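Local coordinates for HD-GYP domain-containing protein (Bdellovibrio bacteriovorus, PDB 3TM8) that is of unknown function but carries a two-iron HD-GYP domain, related to the phosphodiesterases that hydrolyse cyclic di-GMP, at residues E300-L305 with Q316-L321; N40-I45 with M49-R54; N118-V123 with G199-D204; E94-D99 with D110-S115; T163-S168 with N213-L218. All blocks are in the same frame, centred on the assembly; numbering follows the deposited sequence.

In the fold
The contacts range from a partly buried hairpin to packing beside the two irons. Contact 3 lies nearest the middle of the chain and joins helix 105-125 to helix 190-202, just ahead of the His-Asp pair. Contact 4 uses the same helix 105-125, farther from the irons. Contact 5 touches contact 3: Ile167 packs on Asp204, and Ser168 on Glu121. Contact 1 is a buried helix pair on the opposite side of the chain's centre from contact 2. Contacts 1, 3 and 4 are mainly apolar packing, with one water bridge in contact 4. Contact 2 is partly exposed and held by backbone hydrogen bonds. Contact 5, partly buried, mixes a methyl contact with a lysine-asparagine pair.

Contact 1: residues E300-L305 with Q316-L321; sequences EAAKKL and QHIQHL
Ala302 and Leu305 pack against Ile318 in a small, buried, wholly apolar contact between helix 301-308 and helix 315-325, the last two helices of the chain. Ala302 and Leu305 stand three residues apart, so both face the same way. Ile318 answers with its two branches. Its CG2 methyl meets Ala302: CG2 of Ile318 lies 3.5 Å from CB of Ala302, and the alanine CA is almost as near. Here the backbones come closest, with CA of Ala302 5.9 Å from CA of Ile318. The other branch serves Leu305. CG1 of Ile318 lies beside its own backbone N, opposite the carbonyl carbon (chi1 -62°), and carries CD1 toward the leucine. CD1 of Leu305 and CD1 of Ile318 meet 3.3 Å apart where the two side chains cross at a slant. Ile318 was modelled in two conformers, so the tightness of both short contacts is doubtful. Around the contact, Leu305 also rests on Met287 and Leu290 of helix 276-293, the helix that supplies the iron ligand Asn285. His317 touches Val279 of that helix and Leu185 of helix 167-185, and its ND1 is hydrogen-bonded to Ser283 OG.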
# COMPACT_ATOMS: atom_id res chain seq x y z
N GLU A 300 -11.54 -16.47 7.77
CA GLU A 300 -11.03 -17.05 9.02
C GLU A 300 -10.15 -16.08 9.78
O GLU A 300 -9.72 -16.36 10.90
CB GLU A 300 -10.26 -18.34 8.73
CG GLU A 300 -11.11 -19.44 8.12
CD GLU A 300 -12.34 -19.74 8.95
OE1 GLU A 300 -12.20 -20.02 10.15
OE2 GLU A 300 -13.46 -19.67 8.39
N ALA A 301 -9.87 -14.93 9.17
CA ALA A 301 -8.95 -13.96 9.77
C ALA A 301 -9.45 -13.37 11.09
O ALA A 301 -8.68 -13.23 12.03
CB ALA A 301 -8.61 -12.86 8.76
N ALA A 302 -10.73 -13.00 11.15
CA ALA A 302 -11.29 -12.45 12.38
C ALA A 302 -11.14 -13.43 13.55
O ALA A 302 -10.70 -13.04 14.64
CB ALA A 302 -12.74 -12.07 12.18
N LYS A 303 -11.51 -14.69 13.33
CA LYS A 303 -11.38 -15.72 14.35
C LYS A 303 -9.94 -15.85 14.82
O LYS A 303 -9.66 -15.96 16.02
CB LYS A 303 -11.87 -17.08 13.84
CG LYS A 303 -11.53 -18.23 14.78
CD LYS A 303 -11.79 -19.59 14.15
CE LYS A 303 -10.74 -19.90 13.10
NZ LYS A 303 -10.95 -21.23 12.50
N LYS A 304 -9.01 -15.85 13.86
CA LYS A 304 -7.60 -15.99 14.20
C LYS A 304 -7.10 -14.88 15.10
O LYS A 304 -6.38 -15.14 16.07
CB LYS A 304 -6.75 -16.09 12.93
CG LYS A 304 -6.74 -17.46 12.29
CD LYS A 304 -5.47 -17.69 11.49
CE LYS A 304 -4.27 -17.99 12.38
NZ LYS A 304 -4.00 -16.92 13.40
N LEU A 305 -7.46 -13.64 14.78
CA LEU A 305 -7.11 -12.53 15.66
C LEU A 305 -7.70 -12.71 17.06
O LEU A 305 -7.04 -12.44 18.06
CB LEU A 305 -7.57 -11.20 15.07
CG LEU A 305 -6.78 -10.70 13.87
CD1 LEU A 305 -7.24 -9.31 13.51
CD2 LEU A 305 -5.31 -10.69 14.21
N GLN A 316 -14.85 -4.37 17.88
CA GLN A 316 -15.61 -3.65 16.85
C GLN A 316 -14.82 -3.47 15.55
O GLN A 316 -15.39 -3.51 14.46
CB GLN A 316 -16.19 -2.32 17.36
CG GLN A 316 -15.19 -1.25 17.78
CD GLN A 316 -14.84 -1.31 19.26
OE1 GLN A 316 -14.70 -2.39 19.83
NE2 GLN A 316 -14.73 -0.15 19.88
N HIS A 317 -13.51 -3.26 15.65
CA HIS A 317 -12.70 -3.15 14.44
C HIS A 317 -12.68 -4.47 13.70
O HIS A 317 -12.82 -4.51 12.48
CB HIS A 317 -11.26 -2.76 14.77
CG HIS A 317 -11.10 -1.36 15.25
ND1 HIS A 317 -9.87 -0.78 15.44
CD2 HIS A 317 -12.02 -0.42 15.60
CE1 HIS A 317 -10.03 0.46 15.87
NE2 HIS A 317 -11.32 0.70 15.99
N ILE A 318 -12.48 -5.56 14.44
CA ILE A 318 -12.37 -6.86 13.81
C ILE A 318 -13.69 -7.25 13.15
O ILE A 318 -13.70 -7.76 12.03
CB ILE A 318 -11.88 -7.93 14.79
CG1 ILE A 318 -10.48 -7.56 15.27
CG2 ILE A 318 -11.86 -9.30 14.13
CD1 ILE A 318 -9.55 -7.10 14.15
N GLN A 319 -14.80 -6.98 13.82
CA GLN A 319 -16.12 -7.25 13.24
C GLN A 319 -16.37 -6.42 11.98
O GLN A 319 -16.83 -6.94 10.97
CB GLN A 319 -17.22 -6.99 14.27
CG GLN A 319 -17.12 -7.91 15.48
CD GLN A 319 -18.19 -7.65 16.53
OE1 GLN A 319 -18.65 -8.58 17.18
NE2 GLN A 319 -18.56 -6.39 16.72
N HIS A 320 -16.06 -5.13 12.04
CA HIS A 320 -16.23 -4.28 10.87
C HIS A 320 -15.36 -4.76 9.71
O HIS A 320 -15.80 -4.80 8.56
CB HIS A 320 -15.91 -2.81 11.18
CG HIS A 320 -16.99 -2.08 11.92
ND1 HIS A 320 -18.34 -2.24 11.65
CD2 HIS A 320 -16.92 -1.16 12.91
CE1 HIS A 320 -19.04 -1.45 12.44
NE2 HIS A 320 -18.21 -0.79 13.22
N LEU A 321 -14.10 -5.11 10.00
CA LEU A 321 -13.18 -5.57 8.96
C LEU A 321 -13.66 -6.88 8.36
O LEU A 321 -13.58 -7.08 7.14
CB LEU A 321 -11.75 -5.69 9.51
CG LEU A 321 -11.08 -4.34 9.72
CD1 LEU A 321 -9.90 -4.41 10.69
CD2 LEU A 321 -10.64 -3.72 8.38

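Contact 2: residues N40-I45 with M49-R54; sequences NAYVKI and MILYLR
The ring of Tyr42 has CD1 of Leu51 over one face, displaced toward the rim, in a CH-pi contact 4.3 Å from the ring centroid. Tyr23 packs edge-to-face with the same ring. CG of Leu51 lies opposite its own backbone N (chi1 179°), which sends the CD1 branch over the tyrosine and against the amide of Asn40. The other branch, CD2, sits on a face of the Arg54 guanidinium group. The Tyr52 ring meets CG2 of Val43 at a slant. That ring also has a cation-pi contact with Arg66, and its OH is bound to the carbonyl of Arg66. The backbones form a strongly twisted antiparallel hairpin, strands 41-45 and 48-53. Val43 and Ile50 are a hydrogen-bonded pair: each N lies 2.9 Å from the other's O. At the far end a classic beta bulge sets Tyr52 and Leu53 both opposite Ala41. The O of Ala41 accepts from N of Tyr52 at 3.0 Å and from N of Leu53 at 2.9 Å. The chemistry is that of a two-stranded hairpin. Main-chain bonds set the register, while Tyr42, Leu51 and Met49 pack on one face and Ala41 and Leu53 on the other.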
# COMPACT_ATOMS: atom_id res chain seq x y z
N ASN A 40 9.20 1.31 -25.25
CA ASN A 40 9.62 -0.01 -24.78
C ASN A 40 9.87 0.00 -23.28
O ASN A 40 10.17 1.04 -22.71
CB ASN A 40 10.95 -0.41 -25.42
CG ASN A 40 10.84 -0.81 -26.88
OD1 ASN A 40 9.74 -1.07 -27.40
ND2 ASN A 40 11.99 -0.90 -27.53
N ALA A 41 9.81 -1.17 -22.65
CA ALA A 41 10.25 -1.30 -21.26
C ALA A 41 11.11 -2.55 -21.11
O ALA A 41 10.85 -3.59 -21.73
CB ALA A 41 9.08 -1.32 -20.28
N TYR A 42 12.15 -2.42 -20.30
CA TYR A 42 13.20 -3.41 -20.17
C TYR A 42 13.28 -3.94 -18.75
O TYR A 42 13.04 -3.20 -17.79
CB TYR A 42 14.55 -2.77 -20.54
CG TYR A 42 14.59 -2.23 -21.95
CD1 TYR A 42 15.20 -2.94 -22.97
CD2 TYR A 42 13.99 -1.01 -22.27
CE1 TYR A 42 15.23 -2.45 -24.27
CE2 TYR A 42 14.00 -0.52 -23.56
CZ TYR A 42 14.62 -1.24 -24.55
OH TYR A 42 14.64 -0.73 -25.83
N VAL A 43 13.59 -5.22 -18.62
CA VAL A 43 13.86 -5.85 -17.33
C VAL A 43 15.36 -6.06 -17.23
O VAL A 43 16.01 -6.51 -18.18
CB VAL A 43 13.13 -7.22 -17.22
CG1 VAL A 43 13.54 -7.94 -15.94
CG2 VAL A 43 11.62 -7.03 -17.27
N LYS A 44 15.93 -5.73 -16.07
CA LYS A 44 17.36 -5.92 -15.87
C LYS A 44 17.66 -7.36 -15.47
O LYS A 44 17.16 -7.84 -14.46
CB LYS A 44 17.86 -4.95 -14.79
CG LYS A 44 19.37 -4.94 -14.62
CD LYS A 44 19.81 -3.84 -13.66
CE LYS A 44 19.42 -4.14 -12.23
NZ LYS A 44 20.27 -5.21 -11.62
N ILE A 45 18.45 -8.05 -16.29
CA ILE A 45 18.88 -9.40 -15.97
C ILE A 45 20.39 -9.47 -16.10
O ILE A 45 20.95 -9.10 -17.14
CB ILE A 45 18.23 -10.44 -16.89
CG1 ILE A 45 16.71 -10.38 -16.74
CG2 ILE A 45 18.76 -11.83 -16.57
CD1 ILE A 45 16.00 -11.49 -17.43
N MET A 49 19.98 -4.66 -19.87
CA MET A 49 18.59 -4.24 -20.08
C MET A 49 17.96 -5.08 -21.17
O MET A 49 18.31 -4.96 -22.34
CB MET A 49 18.53 -2.76 -20.46
CG MET A 49 19.11 -1.86 -19.39
SD MET A 49 18.20 -2.01 -17.85
CE MET A 49 19.03 -0.79 -16.83
N ILE A 50 17.04 -5.95 -20.78
CA ILE A 50 16.45 -6.90 -21.70
C ILE A 50 15.03 -6.47 -22.07
O ILE A 50 14.17 -6.31 -21.21
CB ILE A 50 16.39 -8.30 -21.08
CG1 ILE A 50 17.74 -8.67 -20.45
CG2 ILE A 50 15.96 -9.31 -22.12
CD1 ILE A 50 18.93 -8.60 -21.39
N LEU A 51 14.79 -6.28 -23.36
CA LEU A 51 13.47 -5.85 -23.82
C LEU A 51 12.39 -6.83 -23.37
O LEU A 51 12.52 -8.04 -23.60
CB LEU A 51 13.47 -5.74 -25.35
CG LEU A 51 12.17 -5.31 -26.03
CD1 LEU A 51 11.77 -3.92 -25.57
CD2 LEU A 51 12.36 -5.35 -27.54
N TYR A 52 11.33 -6.32 -22.75
CA TYR A 52 10.26 -7.15 -22.23
C TYR A 52 8.88 -6.66 -22.67
O TYR A 52 8.03 -7.45 -23.08
CB TYR A 52 10.35 -7.24 -20.70
CG TYR A 52 9.32 -8.17 -20.09
CD1 TYR A 52 9.25 -9.50 -20.47
CD2 TYR A 52 8.44 -7.72 -19.11
CE1 TYR A 52 8.31 -10.36 -19.91
CE2 TYR A 52 7.51 -8.56 -18.55
CZ TYR A 52 7.44 -9.88 -18.95
OH TYR A 52 6.52 -10.74 -18.40
N LEU A 53 8.65 -5.34 -22.59
CA LEU A 53 7.40 -4.75 -23.06
C LEU A 53 7.68 -3.91 -24.29
O LEU A 53 8.64 -3.15 -24.34
CB LEU A 53 6.77 -3.88 -21.97
CG LEU A 53 6.65 -4.54 -20.59
CD1 LEU A 53 6.06 -3.55 -19.59
CD2 LEU A 53 5.82 -5.82 -20.65
N ARG A 54 6.81 -4.04 -25.29
CA ARG A 54 7.03 -3.36 -26.55
C ARG A 54 6.00 -2.27 -26.80
O ARG A 54 4.89 -2.33 -26.29
CB ARG A 54 7.01 -4.37 -27.69
CG ARG A 54 8.22 -5.27 -27.69
CD ARG A 54 7.99 -6.48 -28.54
NE ARG A 54 9.20 -7.29 -28.63
CZ ARG A 54 9.65 -8.08 -27.65
NH1 ARG A 54 8.98 -8.17 -26.51
NH2 ARG A 54 10.76 -8.77 -27.83

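Contact 3: residues N118-V123 with G199-D204; sequences NNAEEV and GALLHD. With FE (Fe (III) ion), chain D; FE (Fe (III) ion), chain E.
Leu201, in the conformer described, holds CG opposite its own backbone N (chi1 -177°), while Leu202 holds CG beside it (chi1 -58°). The two neighbouring leucines thus both reach helix 105-125, just before the His203-Asp204 pair that names the HD fold. In that conformer Leu201 spreads over the methyl of Ala120, with its CG 3.6 Å from CB of Ala120. CD2 of Leu202 touches both CA of Ala120 and CB of Val123. That methyl lies 4.0 Å from CB of Val123, and the side chains of Leu202 and Val123 cross at about a right angle. All four residues are buried. Cys136 of helix 130-149 packs on both Val123 and Leu201. The next two residues, His203 and Asp204, bind the irons. The carbonyl of Ala200 receives ND1 of His203 at 2.7 Å, in the plane of the imidazole. NE2 of His203 binds one iron at 2.3 Å, and the two bonds together hold the ring's rotation. His170 and Asn285 complete the protein ligands of that iron, while His232, His257 and Glu258 serve the second. Asp204 bridges the pair: OD2 binds the first iron at 2.1 Å and OD1 binds the second. A water also bridges them, 2.0 Å from the first iron.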
# COMPACT_ATOMS: atom_id res chain seq x y z
N ASN A 118 3.03 3.55 -6.24
CA ASN A 118 4.14 4.34 -6.78
C ASN A 118 4.46 5.53 -5.89
O ASN A 118 5.63 5.82 -5.62
CB ASN A 118 3.79 4.79 -8.20
CG ASN A 118 4.89 5.60 -8.86
OD1 ASN A 118 6.03 5.16 -8.98
ND2 ASN A 118 4.52 6.76 -9.38
N ASN A 119 3.42 6.21 -5.42
CA ASN A 119 3.60 7.40 -4.59
C ASN A 119 4.28 7.03 -3.27
O ASN A 119 5.13 7.77 -2.77
CB ASN A 119 2.27 8.08 -4.30
CG ASN A 119 1.55 8.55 -5.55
OD1 ASN A 119 2.15 8.73 -6.62
ND2 ASN A 119 0.25 8.77 -5.43
N ALA A 120 3.89 5.89 -2.71
CA ALA A 120 4.48 5.42 -1.46
C ALA A 120 5.95 5.07 -1.65
O ALA A 120 6.80 5.44 -0.84
CB ALA A 120 3.74 4.22 -0.95
N GLU A 121 6.25 4.36 -2.74
CA GLU A 121 7.63 3.98 -3.02
C GLU A 121 8.50 5.21 -3.19
O GLU A 121 9.64 5.24 -2.74
CB GLU A 121 7.68 3.11 -4.28
CG GLU A 121 7.01 1.75 -4.14
CD GLU A 121 7.14 0.90 -5.39
OE1 GLU A 121 6.21 0.91 -6.24
OE2 GLU A 121 8.18 0.22 -5.53
N GLU A 122 7.97 6.23 -3.85
CA GLU A 122 8.73 7.46 -4.06
C GLU A 122 9.10 8.10 -2.71
O GLU A 122 10.22 8.56 -2.52
CB GLU A 122 7.94 8.42 -4.95
CG GLU A 122 8.44 9.84 -4.96
CD GLU A 122 9.75 10.03 -5.67
OE1 GLU A 122 10.17 9.12 -6.42
OE2 GLU A 122 10.36 11.10 -5.47
N VAL A 123 8.17 8.10 -1.76
CA VAL A 123 8.48 8.60 -0.42
C VAL A 123 9.52 7.70 0.29
O VAL A 123 10.47 8.20 0.89
CB VAL A 123 7.19 8.75 0.42
CG1 VAL A 123 7.53 9.11 1.87
CG2 VAL A 123 6.26 9.81 -0.21
N GLY A 199 -0.89 7.69 6.38
CA GLY A 199 -0.16 6.92 7.36
C GLY A 199 -0.23 5.43 7.08
O GLY A 199 0.78 4.72 7.15
N ALA A 200 -1.42 4.95 6.71
CA ALA A 200 -1.57 3.55 6.34
C ALA A 200 -0.71 3.19 5.12
O ALA A 200 -0.06 2.16 5.08
CB ALA A 200 -3.03 3.21 6.11
N LEU A 201 -0.70 4.06 4.13
CA LEU A 201 0.09 3.80 2.95
C LEU A 201 1.57 3.65 3.29
O LEU A 201 2.26 2.78 2.74
CB LEU A 201 -0.14 4.93 1.95
CG LEU A 201 0.54 4.83 0.61
CD1 LEU A 201 0.17 3.52 -0.08
CD2 LEU A 201 0.13 6.02 -0.23
N LEU A 202 2.06 4.48 4.20
CA LEU A 202 3.47 4.52 4.55
C LEU A 202 3.84 3.70 5.77
O LEU A 202 4.99 3.72 6.20
CB LEU A 202 3.89 5.98 4.77
CG LEU A 202 3.67 6.96 3.61
CD1 LEU A 202 4.04 8.37 4.04
CD2 LEU A 202 4.48 6.54 2.37
N HIS A 203 2.87 2.96 6.33
CA HIS A 203 3.03 2.46 7.69
C HIS A 203 4.26 1.58 7.88
O HIS A 203 4.88 1.61 8.95
CB HIS A 203 1.76 1.76 8.21
CG HIS A 203 1.57 0.36 7.71
ND1 HIS A 203 0.99 0.07 6.49
CD2 HIS A 203 1.87 -0.83 8.28
CE1 HIS A 203 0.94 -1.25 6.34
NE2 HIS A 203 1.46 -1.81 7.41
N ASP A 204 4.62 0.80 6.86
CA ASP A 204 5.70 -0.17 6.97
C ASP A 204 7.02 0.31 6.40
O ASP A 204 7.88 -0.48 6.00
CB ASP A 204 5.28 -1.51 6.37
CG ASP A 204 4.63 -2.43 7.39
OD1 ASP A 204 4.87 -2.22 8.60
OD2 ASP A 204 3.88 -3.35 6.99
FE FE D . 2.06 -3.96 7.84
FE FE E . 4.25 -3.26 10.38
O HOH W 1 2.45 -3.43 9.70

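Contact 4: residues E94-D99 with D110-S115; sequences ETAYDD and DIIQGS
Ala96 and Ile112 form the close side of this contact, together with Ile111. The methyl of Ala96 sits between the two isoleucines: its CB is 3.6 Å from CG2 of Ile111 and 3.7 Å from CG1 of Ile112. Ile112 also reaches the aromatic ring of Tyr97. Its CG1 lies over one face, 4.0 Å from the centroid of the Tyr97 ring, in a CH-pi contact set toward the rim. CG of Tyr97 is beside its own backbone N (chi1 -76°), which swings the ring across toward helix 105-125. Tyr143 and Phe146 of helix 130-149 also touch Ile112. The looser side lies at the phenol end of Tyr97, a partly exposed residue. There a water joins the segments, 2.8 Å from OH of Tyr97 and 2.8 Å from OG of Ser115. The water lies at the ring edge, in its plane. OH of Tyr97 is also hydrogen-bonded to NE2 of Gln116. Beside the packing, NE of Arg108 is hydrogen-bonded to O of Ala96. The arrangement is the packing of two consecutive helices, 82-97 and 105-125, joined by a short connection. They meet through one small residue, two isoleucines and a ring.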
# COMPACT_ATOMS: atom_id res chain seq x y z
N GLU A 94 -5.24 10.75 -14.71
CA GLU A 94 -6.35 11.67 -14.95
C GLU A 94 -7.60 10.91 -15.36
O GLU A 94 -8.69 11.17 -14.85
CB GLU A 94 -5.97 12.70 -16.02
CG GLU A 94 -4.94 13.70 -15.55
CD GLU A 94 -4.48 14.66 -16.63
OE1 GLU A 94 -4.88 14.50 -17.80
OE2 GLU A 94 -3.71 15.58 -16.29
N THR A 95 -7.44 9.95 -16.27
CA THR A 95 -8.59 9.19 -16.73
C THR A 95 -9.15 8.31 -15.60
O THR A 95 -10.36 8.24 -15.43
CB THR A 95 -8.27 8.36 -18.00
OG1 THR A 95 -7.26 7.38 -17.72
CG2 THR A 95 -7.77 9.26 -19.10
N ALA A 96 -8.29 7.66 -14.83
CA ALA A 96 -8.74 6.75 -13.77
C ALA A 96 -9.52 7.45 -12.65
O ALA A 96 -10.52 6.92 -12.17
CB ALA A 96 -7.56 6.00 -13.19
N TYR A 97 -9.05 8.60 -12.20
CA TYR A 97 -9.75 9.31 -11.12
C TYR A 97 -11.06 9.97 -11.58
O TYR A 97 -11.90 10.30 -10.76
CB TYR A 97 -8.85 10.36 -10.49
CG TYR A 97 -7.79 9.82 -9.55
CD1 TYR A 97 -8.14 9.23 -8.33
CD2 TYR A 97 -6.44 9.93 -9.85
CE1 TYR A 97 -7.17 8.74 -7.46
CE2 TYR A 97 -5.47 9.46 -8.99
CZ TYR A 97 -5.84 8.87 -7.79
OH TYR A 97 -4.89 8.38 -6.92
N ASP A 98 -11.21 10.16 -12.89
CA ASP A 98 -12.40 10.79 -13.47
C ASP A 98 -13.64 9.90 -13.29
O ASP A 98 -13.73 8.82 -13.86
CB ASP A 98 -12.13 11.04 -14.95
CG ASP A 98 -13.23 11.82 -15.65
OD1 ASP A 98 -14.29 12.06 -15.05
OD2 ASP A 98 -13.02 12.19 -16.82
N ASP A 99 -14.61 10.37 -12.51
CA ASP A 99 -15.82 9.59 -12.24
C ASP A 99 -16.87 9.67 -13.36
O ASP A 99 -17.91 9.03 -13.27
CB ASP A 99 -16.47 10.04 -10.93
CG ASP A 99 -15.69 9.60 -9.69
OD1 ASP A 99 -15.15 8.48 -9.67
OD2 ASP A 99 -15.65 10.39 -8.72
N ASP A 110 -7.17 -0.74 -11.02
CA ASP A 110 -5.82 -1.20 -11.38
C ASP A 110 -4.88 -0.00 -11.46
O ASP A 110 -3.78 -0.02 -10.91
CB ASP A 110 -5.81 -1.90 -12.74
CG ASP A 110 -6.36 -3.33 -12.70
OD1 ASP A 110 -6.71 -3.83 -11.61
OD2 ASP A 110 -6.42 -3.95 -13.79
N ILE A 111 -5.31 1.04 -12.16
CA ILE A 111 -4.46 2.21 -12.31
C ILE A 111 -4.24 2.92 -10.98
O ILE A 111 -3.11 3.25 -10.62
CB ILE A 111 -5.05 3.19 -13.35
CG1 ILE A 111 -5.03 2.56 -14.75
CG2 ILE A 111 -4.29 4.51 -13.32
CD1 ILE A 111 -5.90 3.28 -15.75
N ILE A 112 -5.32 3.16 -10.24
CA ILE A 112 -5.20 3.94 -9.02
C ILE A 112 -4.43 3.19 -7.92
O ILE A 112 -3.58 3.78 -7.25
CB ILE A 112 -6.58 4.40 -8.54
CG1 ILE A 112 -7.14 5.43 -9.53
CG2 ILE A 112 -6.49 5.00 -7.14
CD1 ILE A 112 -8.62 5.66 -9.39
N GLN A 113 -4.69 1.90 -7.75
CA GLN A 113 -3.93 1.10 -6.79
C GLN A 113 -2.44 1.20 -7.09
O GLN A 113 -1.62 1.39 -6.18
CB GLN A 113 -4.39 -0.36 -6.82
CG GLN A 113 -3.82 -1.27 -5.72
CD GLN A 113 -2.41 -1.73 -5.98
OE1 GLN A 113 -1.94 -1.77 -7.11
NE2 GLN A 113 -1.73 -2.12 -4.91
N GLY A 114 -2.08 1.11 -8.36
CA GLY A 114 -0.67 1.13 -8.73
C GLY A 114 -0.05 2.51 -8.56
O GLY A 114 1.14 2.64 -8.24
N SER A 115 -0.85 3.54 -8.81
CA SER A 115 -0.38 4.91 -8.61
C SER A 115 -0.13 5.19 -7.12
O SER A 115 0.89 5.79 -6.77
CB SER A 115 -1.39 5.90 -9.19
OG SER A 115 -0.93 7.22 -9.03
O HOH W 2 -2.26 9.11 -7.52

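Contact 5: residues T163-S168 with N213-L218; sequences TDKTIS and NLNQPL
Ile167 and Leu214 meet beside the two-iron site of the HD domain, where the start of helix 167-185 faces the loop before helix 223-240. Ile167 lies close to the iron ligands Asp204 and His170, and a bound phosphate, probably from the crystallisation liquor, lies near Leu214. CG1 of Ile167 lies between its backbone N and carbonyl carbon (chi1 61°), which leaves CG2 to face the loop. CG2 of Ile167 and CD1 of Leu214 are 3.3 Å apart, tighter than usual for two methyl groups, and the side chains cross at about a right angle. Thr166 is the N-cap of the helix, and its OG1 weakly accepts from N of His169. The loop is shaped by its own turns. OD1 of Asn213 accepts from N of Asn215 at 2.9 Å, an Asx turn, and Asn215 centres an inverse gamma turn. NE2 of Gln216 also binds the carbonyl O of Asn213 at 2.8 Å. Lys165, in a left-handed backbone conformation, lays its aliphatic chain obliquely across the amide of Asn215. Its ammonium group binds the carbonyl of Thr292. A water accepts from ND2 of Asn215 at 2.8 Å and, weakly, from NZ of Lys165 at 3.5 Å.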
# COMPACT_ATOMS: atom_id res chain seq x y z
N THR A 163 0.79 -10.35 -5.06
CA THR A 163 1.48 -11.59 -5.41
C THR A 163 2.94 -11.63 -4.97
O THR A 163 3.47 -12.68 -4.61
CB THR A 163 1.37 -11.89 -6.94
OG1 THR A 163 2.16 -10.95 -7.70
CG2 THR A 163 -0.07 -11.84 -7.40
N ASP A 164 3.59 -10.47 -4.99
CA ASP A 164 5.01 -10.38 -4.67
C ASP A 164 5.24 -10.00 -3.21
O ASP A 164 6.38 -9.87 -2.77
CB ASP A 164 5.69 -9.36 -5.59
CG ASP A 164 5.66 -9.77 -7.05
OD1 ASP A 164 5.87 -10.97 -7.36
OD2 ASP A 164 5.44 -8.89 -7.90
N LYS A 165 4.16 -9.82 -2.46
CA LYS A 165 4.21 -9.58 -1.01
C LYS A 165 5.02 -8.33 -0.65
O LYS A 165 5.80 -8.35 0.30
CB LYS A 165 4.79 -10.80 -0.29
CG LYS A 165 4.21 -12.12 -0.73
CD LYS A 165 2.74 -12.22 -0.38
CE LYS A 165 2.18 -13.56 -0.87
NZ LYS A 165 0.78 -13.79 -0.41
N THR A 166 4.82 -7.25 -1.40
CA THR A 166 5.59 -6.03 -1.16
C THR A 166 4.94 -5.12 -0.13
O THR A 166 3.71 -5.12 0.05
CB THR A 166 5.81 -5.23 -2.45
OG1 THR A 166 4.54 -4.79 -2.95
CG2 THR A 166 6.51 -6.08 -3.49
N ILE A 167 5.76 -4.31 0.53
CA ILE A 167 5.26 -3.44 1.58
C ILE A 167 4.50 -2.24 1.03
O ILE A 167 3.63 -1.69 1.70
CB ILE A 167 6.37 -2.97 2.56
CG1 ILE A 167 7.46 -2.19 1.84
CG2 ILE A 167 6.95 -4.17 3.31
CD1 ILE A 167 8.52 -1.63 2.77
N SER A 168 4.80 -1.82 -0.20
CA SER A 168 4.06 -0.72 -0.79
C SER A 168 2.66 -1.17 -1.22
O SER A 168 1.68 -0.47 -0.97
CB SER A 168 4.83 -0.09 -1.94
OG SER A 168 5.17 -1.07 -2.89
N ASN A 213 12.18 -11.68 5.46
CA ASN A 213 11.10 -12.19 4.62
C ASN A 213 9.78 -12.02 5.37
O ASN A 213 9.53 -12.72 6.35
CB ASN A 213 11.33 -13.66 4.28
CG ASN A 213 10.19 -14.27 3.47
OD1 ASN A 213 9.30 -13.56 2.99
ND2 ASN A 213 10.21 -15.59 3.31
N LEU A 214 8.95 -11.09 4.91
CA LEU A 214 7.69 -10.80 5.60
C LEU A 214 6.65 -11.87 5.37
O LEU A 214 5.69 -11.99 6.13
CB LEU A 214 7.12 -9.46 5.14
CG LEU A 214 7.94 -8.24 5.52
CD1 LEU A 214 7.29 -6.99 4.97
CD2 LEU A 214 8.09 -8.15 7.03
N ASN A 215 6.83 -12.65 4.31
CA ASN A 215 5.86 -13.64 3.90
C ASN A 215 6.01 -14.94 4.70
O ASN A 215 6.24 -16.01 4.14
CB ASN A 215 6.00 -13.89 2.39
CG ASN A 215 4.87 -14.72 1.82
OD1 ASN A 215 5.09 -15.58 0.96
ND2 ASN A 215 3.65 -14.48 2.29
N GLN A 216 5.88 -14.82 6.02
CA GLN A 216 5.90 -15.96 6.91
C GLN A 216 5.13 -15.57 8.18
O GLN A 216 5.03 -14.39 8.50
CB GLN A 216 7.33 -16.37 7.25
CG GLN A 216 8.12 -15.30 7.99
CD GLN A 216 9.55 -15.72 8.26
OE1 GLN A 216 9.82 -16.82 8.76
NE2 GLN A 216 10.49 -14.83 7.96
N PRO A 217 4.56 -16.56 8.89
CA PRO A 217 3.83 -16.22 10.11
C PRO A 217 4.76 -15.72 11.22
O PRO A 217 5.82 -16.30 11.43
CB PRO A 217 3.19 -17.56 10.52
CG PRO A 217 3.17 -18.37 9.26
CD PRO A 217 4.42 -17.98 8.53
N LEU A 218 4.36 -14.65 11.91
CA LEU A 218 5.17 -14.10 13.00
C LEU A 218 5.49 -15.15 14.06
O LEU A 218 6.60 -15.20 14.58
CB LEU A 218 4.47 -12.91 13.67
CG LEU A 218 4.26 -11.68 12.80
CD1 LEU A 218 3.62 -10.56 13.61
CD2 LEU A 218 5.57 -11.21 12.17
O HOH W 3 1.25 -15.93 2.27